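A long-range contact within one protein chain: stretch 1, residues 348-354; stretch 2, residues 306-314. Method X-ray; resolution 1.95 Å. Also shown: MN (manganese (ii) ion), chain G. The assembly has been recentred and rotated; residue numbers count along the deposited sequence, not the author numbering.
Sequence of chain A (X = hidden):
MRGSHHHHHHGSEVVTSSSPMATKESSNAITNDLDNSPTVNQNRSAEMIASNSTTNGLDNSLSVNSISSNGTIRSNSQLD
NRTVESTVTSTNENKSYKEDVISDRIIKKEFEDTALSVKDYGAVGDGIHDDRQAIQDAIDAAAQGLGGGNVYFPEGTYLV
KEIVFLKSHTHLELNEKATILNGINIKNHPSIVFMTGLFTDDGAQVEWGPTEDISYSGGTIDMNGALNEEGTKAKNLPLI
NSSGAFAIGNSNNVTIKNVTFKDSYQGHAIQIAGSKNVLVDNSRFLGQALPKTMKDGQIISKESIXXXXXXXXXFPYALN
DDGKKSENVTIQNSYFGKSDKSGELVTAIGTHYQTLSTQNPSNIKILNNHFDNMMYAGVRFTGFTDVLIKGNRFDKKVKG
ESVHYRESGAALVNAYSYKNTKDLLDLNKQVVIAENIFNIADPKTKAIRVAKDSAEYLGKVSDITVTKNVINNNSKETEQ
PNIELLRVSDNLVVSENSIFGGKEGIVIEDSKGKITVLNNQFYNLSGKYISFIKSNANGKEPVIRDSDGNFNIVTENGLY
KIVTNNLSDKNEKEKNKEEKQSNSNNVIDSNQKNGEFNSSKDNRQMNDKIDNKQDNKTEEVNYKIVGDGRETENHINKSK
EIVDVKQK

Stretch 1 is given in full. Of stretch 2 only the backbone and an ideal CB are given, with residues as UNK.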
ATOM      1  N   ALA A 348      -2.690   0.401   3.462  1.00 14.88           N
ATOM      2  CA  ALA A 348      -1.332  -0.036   3.768  1.00 14.84           C
ATOM      3  C   ALA A 348      -0.341   0.130   2.620  1.00 14.42           C
ATOM      4  O   ALA A 348       0.742   0.691   2.805  1.00 15.06           O
ATOM      5  CB  ALA A 348      -1.338  -1.495   4.241  1.00 14.13           C
ATOM      6  N   ILE A 349      -0.716  -0.338   1.433  1.00 13.46           N
ATOM      7  CA  ILE A 349       0.187  -0.299   0.287  1.00 14.34           C
ATOM      8  C   ILE A 349      -0.509   0.027  -1.022  1.00 14.81           C
ATOM      9  O   ILE A 349      -1.622  -0.440  -1.274  1.00 14.38           O
ATOM     10  CB  ILE A 349       0.870  -1.683   0.084  1.00 15.01           C
ATOM     11  CG1 ILE A 349       1.528  -2.149   1.380  1.00 13.08           C
ATOM     12  CG2 ILE A 349       1.907  -1.602  -1.038  1.00 16.52           C
ATOM     13  CD1 ILE A 349       1.947  -3.620   1.357  1.00 13.69           C
ATOM     14  N   GLY A 350       0.151   0.816  -1.866  1.00 13.85           N
ATOM     15  CA  GLY A 350      -0.429   1.110  -3.164  1.00 15.83           C
ATOM     16  C   GLY A 350      -0.063   2.464  -3.721  1.00 15.23           C
ATOM     17  O   GLY A 350       0.981   3.021  -3.402  1.00 14.85           O
ATOM     18  N   THR A 351      -0.923   2.974  -4.591  1.00 14.92           N
ATOM     19  CA  THR A 351      -0.736   4.293  -5.167  1.00 16.57           C
ATOM     20  C   THR A 351      -2.062   4.710  -5.790  1.00 18.52           C
ATOM     21  O   THR A 351      -2.961   3.881  -5.971  1.00 17.73           O
ATOM     22  CB  THR A 351       0.413   4.331  -6.201  1.00 17.12           C
ATOM     23  OG1 THR A 351       0.766   5.701  -6.448  1.00 16.62           O
ATOM     24  CG2 THR A 351       0.010   3.661  -7.503  1.00 17.87           C
ATOM     25  N   HIS A 352      -2.186   5.987  -6.122  1.00 16.15           N
ATOM     26  CA  HIS A 352      -3.446   6.505  -6.642  1.00 18.56           C
ATOM     27  C   HIS A 352      -3.274   7.469  -7.808  1.00 19.06           C
ATOM     28  O   HIS A 352      -4.137   8.318  -8.030  1.00 19.14           O
ATOM     29  CB  HIS A 352      -4.128   7.263  -5.520  1.00 18.43           C
ATOM     30  CG  HIS A 352      -3.244   8.304  -4.906  1.00 20.34           C
ATOM     31  ND1 HIS A 352      -2.327   8.013  -3.917  1.00 20.32           N
ATOM     32  CD2 HIS A 352      -3.070   9.614  -5.203  1.00 20.80           C
ATOM     33  CE1 HIS A 352      -1.630   9.098  -3.631  1.00 20.76           C
ATOM     34  NE2 HIS A 352      -2.059  10.084  -4.399  1.00 22.35           N
ATOM     35  N   TYR A 353      -2.188   7.347  -8.556  1.00 18.53           N
ATOM     36  CA  TYR A 353      -1.953   8.286  -9.642  1.00 19.73           C
ATOM     37  C   TYR A 353      -1.152   7.712 -10.797  1.00 19.53           C
ATOM     38  O   TYR A 353      -0.217   6.939 -10.596  1.00 18.80           O
ATOM     39  CB  TYR A 353      -1.227   9.505  -9.062  1.00 19.96           C
ATOM     40  CG  TYR A 353      -0.807  10.564 -10.055  1.00 21.55           C
ATOM     41  CD1 TYR A 353      -1.741  11.415 -10.640  1.00 21.52           C
ATOM     42  CD2 TYR A 353       0.539  10.742 -10.381  1.00 23.58           C
ATOM     43  CE1 TYR A 353      -1.344  12.424 -11.523  1.00 22.63           C
ATOM     44  CE2 TYR A 353       0.946  11.745 -11.263  1.00 24.02           C
ATOM     45  CZ  TYR A 353      -0.002  12.582 -11.828  1.00 23.81           C
ATOM     46  OH  TYR A 353       0.399  13.580 -12.690  1.00 25.94           O
ATOM     47  N   GLN A 354      -1.536   8.102 -12.011  1.00 19.43           N
ATOM     48  CA  GLN A 354      -0.850   7.679 -13.223  1.00 20.23           C
ATOM     49  C   GLN A 354      -1.300   8.574 -14.371  1.00 20.60           C
ATOM     50  O   GLN A 354      -2.395   9.124 -14.337  1.00 21.07           O
ATOM     51  CB  GLN A 354      -1.156   6.208 -13.561  1.00 19.35           C
ATOM     52  CG  GLN A 354      -2.576   5.935 -14.054  1.00 19.09           C
ATOM     53  CD  GLN A 354      -2.754   4.505 -14.560  1.00 20.26           C
ATOM     54  OE1 GLN A 354      -3.569   3.744 -14.034  1.00 22.89           O
ATOM     55  NE2 GLN A 354      -1.989   4.139 -15.586  1.00 19.80           N
ATOM     56  N   UNK A 306       3.740   3.813  -0.300  1.00 12.55           N
ATOM     57  CA  UNK A 306       3.344   4.158  -1.652  1.00 12.87           C
ATOM     58  C   UNK A 306       4.457   3.739  -2.603  1.00 14.39           C
ATOM     59  O   UNK A 306       5.636   3.980  -2.343  1.00 16.82           O
ATOM     60  CB  UNK A 306       3.043   5.653  -1.777  1.00 12.87           C
ATOM     61  N   UNK A 307       4.070   3.094  -3.696  1.00 14.21           N
ATOM     62  CA  UNK A 307       5.004   2.638  -4.715  1.00 13.17           C
ATOM     63  C   UNK A 307       4.517   3.374  -5.953  1.00 14.72           C
ATOM     64  O   UNK A 307       3.419   3.120  -6.451  1.00 13.75           O
ATOM     65  CB  UNK A 307       5.030   1.118  -4.885  1.00 13.17           C
ATOM     66  N   UNK A 308       5.340   4.275  -6.468  1.00 15.49           N
ATOM     67  CA  UNK A 308       4.905   5.092  -7.585  1.00 15.85           C
ATOM     68  C   UNK A 308       6.011   5.420  -8.570  1.00 15.29           C
ATOM     69  O   UNK A 308       7.187   5.163  -8.315  1.00 16.08           O
ATOM     70  CB  UNK A 308       4.295   6.393  -7.059  1.00 15.85           C
ATOM     71  N   UNK A 309       5.632   5.967  -9.736  1.00 16.14           N
ATOM     72  CA  UNK A 309       6.643   6.340 -10.732  1.00 16.41           C
ATOM     73  C   UNK A 309       7.211   7.661 -10.218  1.00 15.48           C
ATOM     74  O   UNK A 309       6.622   8.286  -9.336  1.00 15.51           O
ATOM     75  CB  UNK A 309       6.067   6.463 -12.144  1.00 16.41           C
ATOM     76  N   UNK A 310       8.343   8.091 -10.758  1.00 14.35           N
ATOM     77  CA  UNK A 310       8.975   9.315 -10.288  1.00 15.53           C
ATOM     78  C   UNK A 310       8.563  10.582 -11.042  1.00 15.56           C
ATOM     79  O   UNK A 310       9.052  10.854 -12.146  1.00 16.25           O
ATOM     80  CB  UNK A 310      10.494   9.155 -10.377  1.00 15.53           C
ATOM     81  N   UNK A 311       7.654  11.342 -10.437  1.00 16.06           N
ATOM     82  CA  UNK A 311       7.168  12.603 -11.005  1.00 16.77           C
ATOM     83  C   UNK A 311       7.151  13.638  -9.887  1.00 17.58           C
ATOM     84  O   UNK A 311       7.143  13.286  -8.709  1.00 17.48           O
ATOM     85  CB  UNK A 311       5.781  12.443 -11.631  1.00 16.77           C
ATOM     86  N   UNK A 312       7.143  14.915 -10.247  1.00 18.40           N
ATOM     87  CA  UNK A 312       7.127  15.960  -9.236  1.00 20.32           C
ATOM     88  C   UNK A 312       5.797  15.965  -8.481  1.00 20.83           C
ATOM     89  O   UNK A 312       5.747  16.280  -7.291  1.00 19.54           O
ATOM     90  CB  UNK A 312       7.380  17.325  -9.879  1.00 20.32           C
ATOM     91  N   UNK A 313       4.728  15.583  -9.173  1.00 20.04           N
ATOM     92  CA  UNK A 313       3.401  15.526  -8.570  1.00 21.61           C
ATOM     93  C   UNK A 313       3.365  14.517  -7.416  1.00 20.86           C
ATOM     94  O   UNK A 313       2.874  14.818  -6.329  1.00 19.61           O
ATOM     95  CB  UNK A 313       2.355  15.161  -9.626  1.00 21.61           C
ATOM     96  N   UNK A 314       3.889  13.317  -7.651  1.00 19.72           N
ATOM     97  CA  UNK A 314       3.898  12.310  -6.603  1.00 18.33           C
ATOM     98  C   UNK A 314       5.155  12.307  -5.740  1.00 17.98           C
ATOM     99  O   UNK A 314       5.184  11.687  -4.683  1.00 17.00           O
ATOM    100  CB  UNK A 314       3.722  10.927  -7.234  1.00 18.33           C
TER
HETATM  101 MN    MN G 705       4.383  10.096  -3.428  1.00 23.86          MN

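Position 306 lies in an extended strand, paired in parallel register with Gly350. Its ideal CB is 3.7 Å from Gly350 O, and the manganese ion lies beyond. A long side chain with an oxygen at its tip, such as glutamine or glutamate, could reach the metal. The residue is Gln306. Its t, t conformation carries OE1 to 2.2 Å from MN, while NE2 approaches His352 CE1 at 3.3 Å and Thr351 OG1 at 3.5 Å, contacts without a hydrogen bond. A CA-H...O contact of Gln306 CA with Gly350 O, 3.2 Å, is a minor addition to the hydrogen bond made at 307.

At 307 the backbone is again extended, and its N donates to Gly350 O at 3.1 Å, a bond any residue but proline could make. CA-to-CB points sideways, on the side where Ile349 offers a hydrocarbon surface, so valine, leucine, isoleucine or methionine would suit. Ile307 is found, its CD1 3.9 Å from Ile349 CG2. Its carbonyl O sits 3.3 Å from Thr351 CB and has no polar partner.

Position 308 has its ideal CB 3.6 Å from Thr351 OG1, but points sideways, and the metal is again within a side chain's reach. Glutamate reaches it, and histidine through NE2 might; aspartate would fall short. Glu308 binds MN through both carboxylate oxygens, OE2 at 2.3 Å and OE1 at 2.6 Å; the negative charge suits a divalent cation.

Position 309 points toward stretch 1 but has nothing of it within 5.5 Å of its ideal CB. Its phi of -78° admits proline among many residues; it is Pro309. Position 310, out of reach, is Leu310.

Position 311 points toward the Tyr353 ring. A small side chain with an acceptor, such as serine or threonine, could also take the N-H of 314. Thr311 places OG1 4.0 Å from Tyr353 CE2, near the ring plane. Thr311 OG1 accepts a hydrogen bond from N of 314 at 3.2 Å, bracing the turn.

Position 312, out of reach, is Arg312.

At 313 the ideal CB is 4.0 Å from Tyr353 OH. A long aliphatic or cationic chain could exploit the aromatic face. Lys313 lays CG over it, 3.7 Å from Tyr353 CZ, and NZ adds an off-centre cation-pi interaction, 4.5 Å from the ring centroid.

At 314, phi/psi of -91/-14 do not demand glycine. A CB would point toward stretch 1, 4.5 Å from Tyr353 CD2, but only 2.5 Å from Glu308 OE1, colliding with the metal-binding carboxylate. Glycine therefore suits: Gly314 avoids the clash and contributes its O, 2.2 Å from MN.

Stretch 2 (306-314) QIEPLTRKG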
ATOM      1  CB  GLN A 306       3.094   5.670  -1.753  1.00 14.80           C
ATOM      2  CG  GLN A 306       2.705   6.158  -3.145  1.00 15.89           C
ATOM      3  CD  GLN A 306       2.467   7.655  -3.180  1.00 18.81           C
ATOM      4  OE1 GLN A 306       3.188   8.421  -2.544  1.00 15.13           O
ATOM      5  NE2 GLN A 306       1.456   8.079  -3.931  1.00 18.11           N
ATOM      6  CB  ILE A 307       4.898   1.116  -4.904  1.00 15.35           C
ATOM      7  CG1 ILE A 307       5.185   0.419  -3.571  1.00 14.12           C
ATOM      8  CG2 ILE A 307       5.873   0.650  -5.987  1.00 14.70           C
ATOM      9  CD1 ILE A 307       4.824  -1.064  -3.566  1.00 16.80           C
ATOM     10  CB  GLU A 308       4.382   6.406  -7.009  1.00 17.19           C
ATOM     11  CG  GLU A 308       5.525   7.217  -6.370  1.00 17.75           C
ATOM     12  CD  GLU A 308       5.060   8.299  -5.418  1.00 18.24           C
ATOM     13  OE1 GLU A 308       4.063   8.988  -5.725  1.00 19.07           O
ATOM     14  OE2 GLU A 308       5.711   8.473  -4.364  1.00 19.87           O
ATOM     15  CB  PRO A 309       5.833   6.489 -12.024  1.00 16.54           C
ATOM     16  CG  PRO A 309       4.465   6.861 -11.535  1.00 17.09           C
ATOM     17  CD  PRO A 309       4.283   5.962 -10.329  1.00 15.59           C
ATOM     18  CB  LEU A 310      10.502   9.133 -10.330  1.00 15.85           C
ATOM     19  CG  LEU A 310      11.417  10.194  -9.715  1.00 16.75           C
ATOM     20  CD1 LEU A 310      11.080  10.415  -8.249  1.00 14.88           C
ATOM     21  CD2 LEU A 310      12.868   9.729  -9.860  1.00 15.14           C
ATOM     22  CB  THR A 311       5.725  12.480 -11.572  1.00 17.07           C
ATOM     23  OG1 THR A 311       4.796  12.290 -10.498  1.00 17.90           O
ATOM     24  CG2 THR A 311       5.630  11.305 -12.544  1.00 16.04           C
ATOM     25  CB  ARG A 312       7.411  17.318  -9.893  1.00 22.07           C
ATOM     26  CG  ARG A 312       8.817  17.390 -10.474  1.00 24.86           C
ATOM     27  CD  ARG A 312       9.089  18.692 -11.220  1.00 29.37           C
ATOM     28  NE  ARG A 312       9.126  19.851 -10.334  1.00 31.82           N
ATOM     29  CZ  ARG A 312       9.405  21.086 -10.745  1.00 34.98           C
ATOM     30  NH1 ARG A 312       9.671  21.316 -12.026  1.00 34.31           N
ATOM     31  NH2 ARG A 312       9.418  22.092  -9.881  1.00 33.32           N
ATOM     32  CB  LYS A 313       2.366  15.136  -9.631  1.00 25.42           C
ATOM     33  CG  LYS A 313       0.948  14.952  -9.095  1.00 30.57           C
ATOM     34  CD  LYS A 313       0.337  16.273  -8.652  1.00 35.77           C
ATOM     35  CE  LYS A 313      -1.022  16.061  -7.989  1.00 38.97           C
ATOM     36  NZ  LYS A 313      -1.970  15.308  -8.869  1.00 40.58           N
TER
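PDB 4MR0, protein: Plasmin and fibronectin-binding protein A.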